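Local coordinates for immunoreactive 84kD antigen PG93 (Porphyromonas gingivalis, PDB 5M11), which serves as an essential bacterial surface component of the type-IX secretion system and binds zinc and calcium ions, at residues N599-A604 with E615-I620; V594-N599 with L610-E615. All blocks are in the same frame, centred on the assembly; numbering follows the deposited sequence.

Contact 1: residues N599-A604 with E615-I620; sequences NHKWVA and EDCSKI. With ZN (zinc ion), chain E.
The imidazole of His600 turns an edge to residues 615-620: its CD2 lies 3.5 Å from Glu615 N, which sits in the plane of the ring. NE2 of the same ring coordinates the zinc ion at 2.2 Å, and a water and one further atom also bind the metal. Two more flat groups, the amide of Asn599 and the carboxylate of Glu615, cross with their planes 51° apart. They are joined by a hydrogen bond of 2.8 Å from Asn599 ND2 to the anti lone pair of Glu615 OE2, the acceptor lying in the amide plane and the N-H...O angle being 158°. The segments meet at one end of a four-stranded antiparallel blade of a beta-propeller, where the loop between strands 610-613 and 620-624 folds back over the start of strand 601-606. Lys601 is bent at chi2 (79°) and then runs extended, so that NZ reaches a lone pair of Glu615 O at 2.7 Å. Asn599 O accepts from Lys601 NZ at 2.8 Å from above its carbonyl plane, and Asp539 adds a salt bridge, so several acceptors grip the buried ammonium. Cys617 SG lies alongside the aliphatic stem, 3.8 Å from Lys601 CD.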
ATOM      1  N   ASN A 599      17.396   0.871  20.866  1.00 64.81           N
ATOM      2  CA  ASN A 599      16.529   1.847  21.545  1.00 63.86           C
ATOM      3  C   ASN A 599      16.277   3.094  20.636  1.00 66.95           C
ATOM      4  O   ASN A 599      15.843   4.147  21.112  1.00 65.01           O
ATOM      5  CB  ASN A 599      17.100   2.245  22.917  1.00 66.05           C
ATOM      6  CG  ASN A 599      16.085   2.646  23.952  1.00 86.07           C
ATOM      7  OD1 ASN A 599      14.874   2.365  23.851  1.00 73.29           O
ATOM      8  ND2 ASN A 599      16.587   3.260  25.013  1.00 80.28           N
ATOM      9  N   HIS A 600      16.532   2.946  19.317  1.00 64.51           N
ATOM     10  CA  HIS A 600      16.277   3.983  18.322  1.00 64.84           C
ATOM     11  C   HIS A 600      14.820   3.907  17.947  1.00 63.40           C
ATOM     12  O   HIS A 600      14.194   2.876  18.192  1.00 61.55           O
ATOM     13  CB  HIS A 600      17.194   3.849  17.096  1.00 67.65           C
ATOM     14  CG  HIS A 600      18.645   4.124  17.361  1.00 74.13           C
ATOM     15  ND1 HIS A 600      19.639   3.501  16.621  1.00 77.32           N
ATOM     16  CD2 HIS A 600      19.225   4.938  18.274  1.00 78.70           C
ATOM     17  CE1 HIS A 600      20.784   3.959  17.098  1.00 79.99           C
ATOM     18  NE2 HIS A 600      20.589   4.833  18.094  1.00 81.23           N
ATOM     19  N   LYS A 601      14.252   4.993  17.409  1.00 58.48           N
ATOM     20  CA  LYS A 601      12.820   5.040  17.129  1.00 56.48           C
ATOM     21  C   LYS A 601      12.484   5.127  15.645  1.00 62.92           C
ATOM     22  O   LYS A 601      12.981   6.007  14.950  1.00 65.13           O
ATOM     23  CB  LYS A 601      12.197   6.237  17.869  1.00 58.54           C
ATOM     24  CG  LYS A 601      11.898   5.979  19.347  1.00 57.21           C
ATOM     25  CD  LYS A 601      13.101   6.063  20.291  1.00 56.34           C
ATOM     26  CE  LYS A 601      12.757   5.390  21.593  1.00 55.96           C
ATOM     27  NZ  LYS A 601      13.855   5.445  22.595  1.00 60.51           N
ATOM     28  N   TRP A 602      11.633   4.205  15.158  1.00 59.00           N
ATOM     29  CA  TRP A 602      11.138   4.215  13.780  1.00 58.38           C
ATOM     30  C   TRP A 602       9.809   4.929  13.811  1.00 62.41           C
ATOM     31  O   TRP A 602       8.880   4.476  14.478  1.00 61.02           O
ATOM     32  CB  TRP A 602      11.037   2.805  13.182  1.00 55.64           C
ATOM     33  CG  TRP A 602      12.371   2.194  12.882  1.00 57.50           C
ATOM     34  CD1 TRP A 602      13.084   1.352  13.684  1.00 60.22           C
ATOM     35  CD2 TRP A 602      13.180   2.425  11.720  1.00 58.83           C
ATOM     36  NE1 TRP A 602      14.279   1.023  13.081  1.00 60.80           N
ATOM     37  CE2 TRP A 602      14.374   1.685  11.885  1.00 63.12           C
ATOM     38  CE3 TRP A 602      13.026   3.207  10.560  1.00 61.40           C
ATOM     39  CZ2 TRP A 602      15.406   1.706  10.939  1.00 64.05           C
ATOM     40  CZ3 TRP A 602      14.047   3.222   9.619  1.00 64.27           C
ATOM     41  CH2 TRP A 602      15.212   2.465   9.805  1.00 65.37           C
ATOM     42  N   VAL A 603       9.751   6.110  13.193  1.00 60.91           N
ATOM     43  CA  VAL A 603       8.550   6.936  13.187  1.00 60.85           C
ATOM     44  C   VAL A 603       7.875   6.995  11.803  1.00 66.37           C
ATOM     45  O   VAL A 603       8.461   7.510  10.838  1.00 68.33           O
ATOM     46  CB  VAL A 603       8.863   8.361  13.677  1.00 65.58           C
ATOM     47  CG1 VAL A 603       7.584   9.178  13.784  1.00 66.10           C
ATOM     48  CG2 VAL A 603       9.615   8.343  15.010  1.00 64.92           C
ATOM     49  N   ALA A 604       6.620   6.504  11.740  1.00 60.23           N
ATOM     50  CA  ALA A 604       5.736   6.602  10.585  1.00 59.51           C
ATOM     51  C   ALA A 604       4.940   7.885  10.697  1.00 66.15           C
ATOM     52  O   ALA A 604       4.426   8.202  11.779  1.00 66.34           O
ATOM     53  CB  ALA A 604       4.798   5.427  10.552  1.00 58.47           C
ATOM     54  N   GLU A 615      18.098   7.471  20.451  1.00 72.01           N
ATOM     55  CA  GLU A 615      17.524   7.077  21.742  1.00 72.01           C
ATOM     56  C   GLU A 615      16.478   8.097  22.252  1.00 76.33           C
ATOM     57  O   GLU A 615      15.313   7.740  22.417  1.00 73.36           O
ATOM     58  CB  GLU A 615      18.638   6.886  22.805  1.00 75.79           C
ATOM     59  CG  GLU A 615      19.122   5.456  23.007  1.00 89.96           C
ATOM     60  CD  GLU A 615      19.754   5.181  24.364  1.00124.67           C
ATOM     61  OE1 GLU A 615      20.894   5.648  24.596  1.00121.59           O
ATOM     62  OE2 GLU A 615      19.109   4.495  25.193  1.00120.16           O
ATOM     63  N   ASP A 616      16.887   9.372  22.427  1.00 76.37           N
ATOM     64  CA  ASP A 616      16.062  10.453  22.980  1.00 77.11           C
ATOM     65  C   ASP A 616      15.288  11.235  21.915  1.00 80.20           C
ATOM     66  O   ASP A 616      14.730  12.298  22.219  1.00 81.15           O
ATOM     67  CB  ASP A 616      16.944  11.416  23.812  1.00 82.32           C
ATOM     68  CG  ASP A 616      18.150  12.019  23.104  1.00 94.57           C
ATOM     69  OD1 ASP A 616      18.336  11.740  21.885  1.00 93.96           O
ATOM     70  OD2 ASP A 616      18.914  12.773  23.768  1.00101.77           O
ATOM     71  N   CYS A 617      15.269  10.714  20.674  1.00 75.27           N
ATOM     72  CA  CYS A 617      14.607  11.304  19.505  1.00 75.36           C
ATOM     73  C   CYS A 617      15.185  12.711  19.132  1.00 82.79           C
ATOM     74  O   CYS A 617      14.621  13.371  18.258  1.00 82.63           O
ATOM     75  CB  CYS A 617      13.093  11.353  19.709  1.00 74.36           C
ATOM     76  SG  CYS A 617      12.327   9.735  20.015  1.00 75.18           S
ATOM     77  N   SER A 618      16.327  13.137  19.755  1.00 82.08           N
ATOM     78  CA  SER A 618      16.972  14.441  19.537  1.00 85.10           C
ATOM     79  C   SER A 618      17.447  14.647  18.115  1.00 90.53           C
ATOM     80  O   SER A 618      17.245  15.731  17.564  1.00 92.95           O
ATOM     81  CB  SER A 618      18.169  14.620  20.459  1.00 90.76           C
ATOM     82  OG  SER A 618      17.745  14.798  21.797  1.00105.87           O
ATOM     83  N   LYS A 619      18.105  13.633  17.525  1.00 84.33           N
ATOM     84  CA  LYS A 619      18.646  13.794  16.195  1.00 84.34           C
ATOM     85  C   LYS A 619      18.072  12.770  15.205  1.00 83.56           C
ATOM     86  O   LYS A 619      17.906  11.589  15.544  1.00 81.78           O
ATOM     87  CB  LYS A 619      20.184  13.729  16.246  1.00 89.28           C
ATOM     88  CG  LYS A 619      20.905  14.165  14.948  1.00114.26           C
ATOM     89  CD  LYS A 619      20.529  15.575  14.452  1.00124.31           C
ATOM     90  CE  LYS A 619      20.061  15.536  13.016  1.00127.67           C
ATOM     91  NZ  LYS A 619      19.194  16.696  12.688  1.00136.31           N
ATOM     92  N   ILE A 620      17.748  13.251  13.979  1.00 77.15           N
ATOM     93  CA  ILE A 620      17.256  12.418  12.886  1.00 74.08           C
ATOM     94  C   ILE A 620      18.452  11.619  12.372  1.00 79.02           C
ATOM     95  O   ILE A 620      19.437  12.220  11.930  1.00 82.16           O
ATOM     96  CB  ILE A 620      16.571  13.252  11.761  1.00 77.32           C
ATOM     97  CG1 ILE A 620      15.433  14.131  12.312  1.00 77.41           C
ATOM     98  CG2 ILE A 620      16.079  12.355  10.624  1.00 75.17           C
ATOM     99  CD1 ILE A 620      15.169  15.440  11.508  1.00 81.98           C
TER
HETATM  100 ZN    ZN E 804      21.982   5.990  19.289  1.00 88.92          ZN
HETATM  101  O   HOH W   1      23.118   7.163  17.495  1.00 62.83           O

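Contact 2: residues V594-N599 with L610-E615; sequences VVDKLN and LYLLSE
Within the propeller blade, strands 589-595 and 610-613 flank strand 601-606 without pairing with each other, so their approach falls largely to the loop ends: the type I beta turn from Asp596 to Asn599 and the residues that follow Leu613. The turn is closed by a weak bond of 3.0 Å from Asn599 N to Asp596 O, and it ends with Asn599 in a left-handed backbone conformation. Leu612 holds CG anti to its backbone N (chi1 167°), and chi2 near 60° brings the CD1 branch nearer the turn than its CB direction alone would. That methyl meets the carboxylate of Asp596 loosely, with Leu612 CD1 4.3 Å from Asp596 OD2. The Asp596 side chain points toward segment 610-615, and its other oxygen, OD1, accepts the indole N-H of Trp602, a residue of the intervening strand that also packs against Leu612; one aromatic side chain thus links the turn to strand 610-613. Ser614 points its CB away from the turn, and its OG is hydrogen-bonded to Asp616 OD1 of its own loop. Beside the Asn599-Glu615 bond, the side chain of Glu615, extended beyond CG, passes the turn with CG 4.0 Å from Leu598 O.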
ATOM      1  N   VAL A 594       7.702   2.603  16.581  1.00 51.33           N
ATOM      2  CA  VAL A 594       8.289   1.298  16.866  1.00 49.86           C
ATOM      3  C   VAL A 594       9.710   1.560  17.416  1.00 57.72           C
ATOM      4  O   VAL A 594      10.348   2.525  16.989  1.00 59.37           O
ATOM      5  CB  VAL A 594       8.228   0.421  15.602  1.00 52.02           C
ATOM      6  CG1 VAL A 594       9.382  -0.564  15.517  1.00 51.76           C
ATOM      7  CG2 VAL A 594       6.893  -0.299  15.531  1.00 50.65           C
ATOM      8  N   VAL A 595      10.168   0.763  18.411  1.00 55.57           N
ATOM      9  CA  VAL A 595      11.474   0.972  19.054  1.00 56.90           C
ATOM     10  C   VAL A 595      12.452  -0.212  18.786  1.00 63.80           C
ATOM     11  O   VAL A 595      12.142  -1.385  19.055  1.00 63.13           O
ATOM     12  CB  VAL A 595      11.322   1.263  20.577  1.00 60.07           C
ATOM     13  CG1 VAL A 595      12.680   1.448  21.251  1.00 61.87           C
ATOM     14  CG2 VAL A 595      10.439   2.486  20.825  1.00 59.55           C
ATOM     15  N   ASP A 596      13.649   0.156  18.278  1.00 62.48           N
ATOM     16  CA  ASP A 596      14.830  -0.660  17.951  1.00 63.40           C
ATOM     17  C   ASP A 596      15.398  -1.441  19.123  1.00 65.48           C
ATOM     18  O   ASP A 596      15.166  -1.114  20.282  1.00 64.44           O
ATOM     19  CB  ASP A 596      15.984   0.284  17.495  1.00 67.56           C
ATOM     20  CG  ASP A 596      16.325   0.309  16.021  1.00 83.91           C
ATOM     21  OD1 ASP A 596      15.554  -0.271  15.220  1.00 86.05           O
ATOM     22  OD2 ASP A 596      17.372   0.918  15.658  1.00 90.01           O
ATOM     23  N   LYS A 597      16.281  -2.381  18.786  1.00 62.12           N
ATOM     24  CA  LYS A 597      17.131  -3.185  19.658  1.00 62.62           C
ATOM     25  C   LYS A 597      18.180  -2.223  20.236  1.00 67.77           C
ATOM     26  O   LYS A 597      18.679  -2.420  21.352  1.00 67.61           O
ATOM     27  CB  LYS A 597      17.764  -4.297  18.795  1.00 66.02           C
ATOM     28  CG  LYS A 597      18.726  -5.246  19.484  1.00 82.67           C
ATOM     29  CD  LYS A 597      19.335  -6.247  18.484  1.00 89.61           C
ATOM     30  CE  LYS A 597      20.523  -5.718  17.702  1.00 90.09           C
ATOM     31  NZ  LYS A 597      21.774  -5.700  18.510  1.00 97.41           N
ATOM     32  N   LEU A 598      18.479  -1.142  19.457  1.00 64.48           N
ATOM     33  CA  LEU A 598      19.411  -0.072  19.816  1.00 65.06           C
ATOM     34  C   LEU A 598      18.712   1.039  20.576  1.00 70.88           C
ATOM     35  O   LEU A 598      19.360   2.040  20.899  1.00 74.27           O
ATOM     36  CB  LEU A 598      20.085   0.524  18.574  1.00 64.94           C
ATOM     37  CG  LEU A 598      20.867  -0.402  17.654  1.00 68.93           C
ATOM     38  CD1 LEU A 598      21.499   0.395  16.535  1.00 70.66           C
ATOM     39  CD2 LEU A 598      21.914  -1.207  18.395  1.00 68.84           C
ATOM     40  N   ASN A 599      17.396   0.871  20.866  1.00 64.81           N
ATOM     41  CA  ASN A 599      16.529   1.847  21.545  1.00 63.86           C
ATOM     42  C   ASN A 599      16.277   3.094  20.636  1.00 66.95           C
ATOM     43  O   ASN A 599      15.843   4.147  21.112  1.00 65.01           O
ATOM     44  CB  ASN A 599      17.100   2.245  22.917  1.00 66.05           C
ATOM     45  CG  ASN A 599      16.085   2.646  23.952  1.00 86.07           C
ATOM     46  OD1 ASN A 599      14.874   2.365  23.851  1.00 73.29           O
ATOM     47  ND2 ASN A 599      16.587   3.260  25.013  1.00 80.28           N
ATOM     48  N   LEU A 610       9.104   8.236   6.359  1.00 64.99           N
ATOM     49  CA  LEU A 610       9.587   7.457   7.495  1.00 62.95           C
ATOM     50  C   LEU A 610      10.849   8.079   8.079  1.00 67.86           C
ATOM     51  O   LEU A 610      11.763   8.435   7.346  1.00 68.04           O
ATOM     52  CB  LEU A 610       9.868   5.998   7.032  1.00 61.39           C
ATOM     53  CG  LEU A 610      10.338   4.972   8.088  1.00 63.01           C
ATOM     54  CD1 LEU A 610       9.186   4.457   8.895  1.00 60.77           C
ATOM     55  CD2 LEU A 610      11.066   3.811   7.434  1.00 62.92           C
ATOM     56  N   TYR A 611      10.916   8.141   9.406  1.00 65.32           N
ATOM     57  CA  TYR A 611      12.072   8.674  10.123  1.00 66.20           C
ATOM     58  C   TYR A 611      12.669   7.650  11.057  1.00 67.88           C
ATOM     59  O   TYR A 611      11.945   6.829  11.614  1.00 64.20           O
ATOM     60  CB  TYR A 611      11.669   9.899  10.956  1.00 68.22           C
ATOM     61  CG  TYR A 611      11.260  11.105  10.149  1.00 71.14           C
ATOM     62  CD1 TYR A 611      12.192  12.066   9.778  1.00 74.96           C
ATOM     63  CD2 TYR A 611       9.924  11.330   9.826  1.00 71.81           C
ATOM     64  CE1 TYR A 611      11.811  13.211   9.086  1.00 77.93           C
ATOM     65  CE2 TYR A 611       9.533  12.463   9.121  1.00 75.47           C
ATOM     66  CZ  TYR A 611      10.485  13.391   8.731  1.00 85.36           C
ATOM     67  OH  TYR A 611      10.115  14.496   8.002  1.00 88.81           O
ATOM     68  N   LEU A 612      13.983   7.735  11.257  1.00 66.41           N
ATOM     69  CA  LEU A 612      14.720   6.933  12.222  1.00 65.86           C
ATOM     70  C   LEU A 612      15.350   7.923  13.158  1.00 72.49           C
ATOM     71  O   LEU A 612      16.142   8.746  12.704  1.00 75.91           O
ATOM     72  CB  LEU A 612      15.761   6.002  11.552  1.00 66.11           C
ATOM     73  CG  LEU A 612      16.827   5.324  12.465  1.00 70.40           C
ATOM     74  CD1 LEU A 612      16.202   4.441  13.544  1.00 67.48           C
ATOM     75  CD2 LEU A 612      17.792   4.505  11.643  1.00 73.77           C
ATOM     76  N   LEU A 613      14.962   7.906  14.435  1.00 67.52           N
ATOM     77  CA  LEU A 613      15.498   8.843  15.430  1.00 68.87           C
ATOM     78  C   LEU A 613      16.383   8.124  16.455  1.00 71.74           C
ATOM     79  O   LEU A 613      16.262   6.916  16.629  1.00 67.96           O
ATOM     80  CB  LEU A 613      14.358   9.597  16.151  1.00 68.55           C
ATOM     81  CG  LEU A 613      13.307  10.314  15.286  1.00 72.87           C
ATOM     82  CD1 LEU A 613      12.216  10.911  16.150  1.00 71.97           C
ATOM     83  CD2 LEU A 613      13.932  11.395  14.411  1.00 77.87           C
ATOM     84  N   SER A 614      17.272   8.883  17.134  1.00 71.83           N
ATOM     85  CA  SER A 614      18.181   8.380  18.172  1.00 71.95           C
ATOM     86  C   SER A 614      17.408   8.052  19.456  1.00 72.95           C
ATOM     87  O   SER A 614      16.206   8.308  19.535  1.00 69.33           O
ATOM     88  CB  SER A 614      19.288   9.390  18.454  1.00 78.31           C
ATOM     89  OG  SER A 614      18.764  10.588  19.001  1.00 87.82           O
ATOM     90  N   GLU A 615      18.098   7.471  20.451  1.00 72.01           N
ATOM     91  CA  GLU A 615      17.524   7.077  21.742  1.00 72.01           C
ATOM     92  C   GLU A 615      16.478   8.097  22.252  1.00 76.33           C
ATOM     93  O   GLU A 615      15.313   7.740  22.417  1.00 73.36           O
ATOM     94  CB  GLU A 615      18.638   6.886  22.805  1.00 75.79           C
ATOM     95  CG  GLU A 615      19.122   5.456  23.007  1.00 89.96           C
ATOM     96  CD  GLU A 615      19.754   5.181  24.364  1.00124.67           C
ATOM     97  OE1 GLU A 615      20.894   5.648  24.596  1.00121.59           O
ATOM     98  OE2 GLU A 615      19.109   4.495  25.193  1.00120.16           O
TER

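Overall arrangement
Contacts 1 and 2 have centres about 4 Å apart and occupy the same end of one antiparallel sheet, in which strands 589-595, 601-606, 610-613 and 620-624 follow each other in chain order. Their segments alternate along the sequence: 594-599, 599-604, 610-615, then 615-620, with Asn599 and Glu615 belonging to both. Contact 2 reaches across strand 601-606, which lies between its two strands, whereas contact 1 brings the loop after strand 610-613 back to it. Backbone pairing joins the two directly, Lys601 O lying 2.8 Å from Leu613 N and Val603 N 2.8 Å from Tyr611 O. Together they bring the turn after strand 589-595, the start of strand 601-606 and the loop after strand 610-613 to one end of the sheet, beside a zinc-bound histidine.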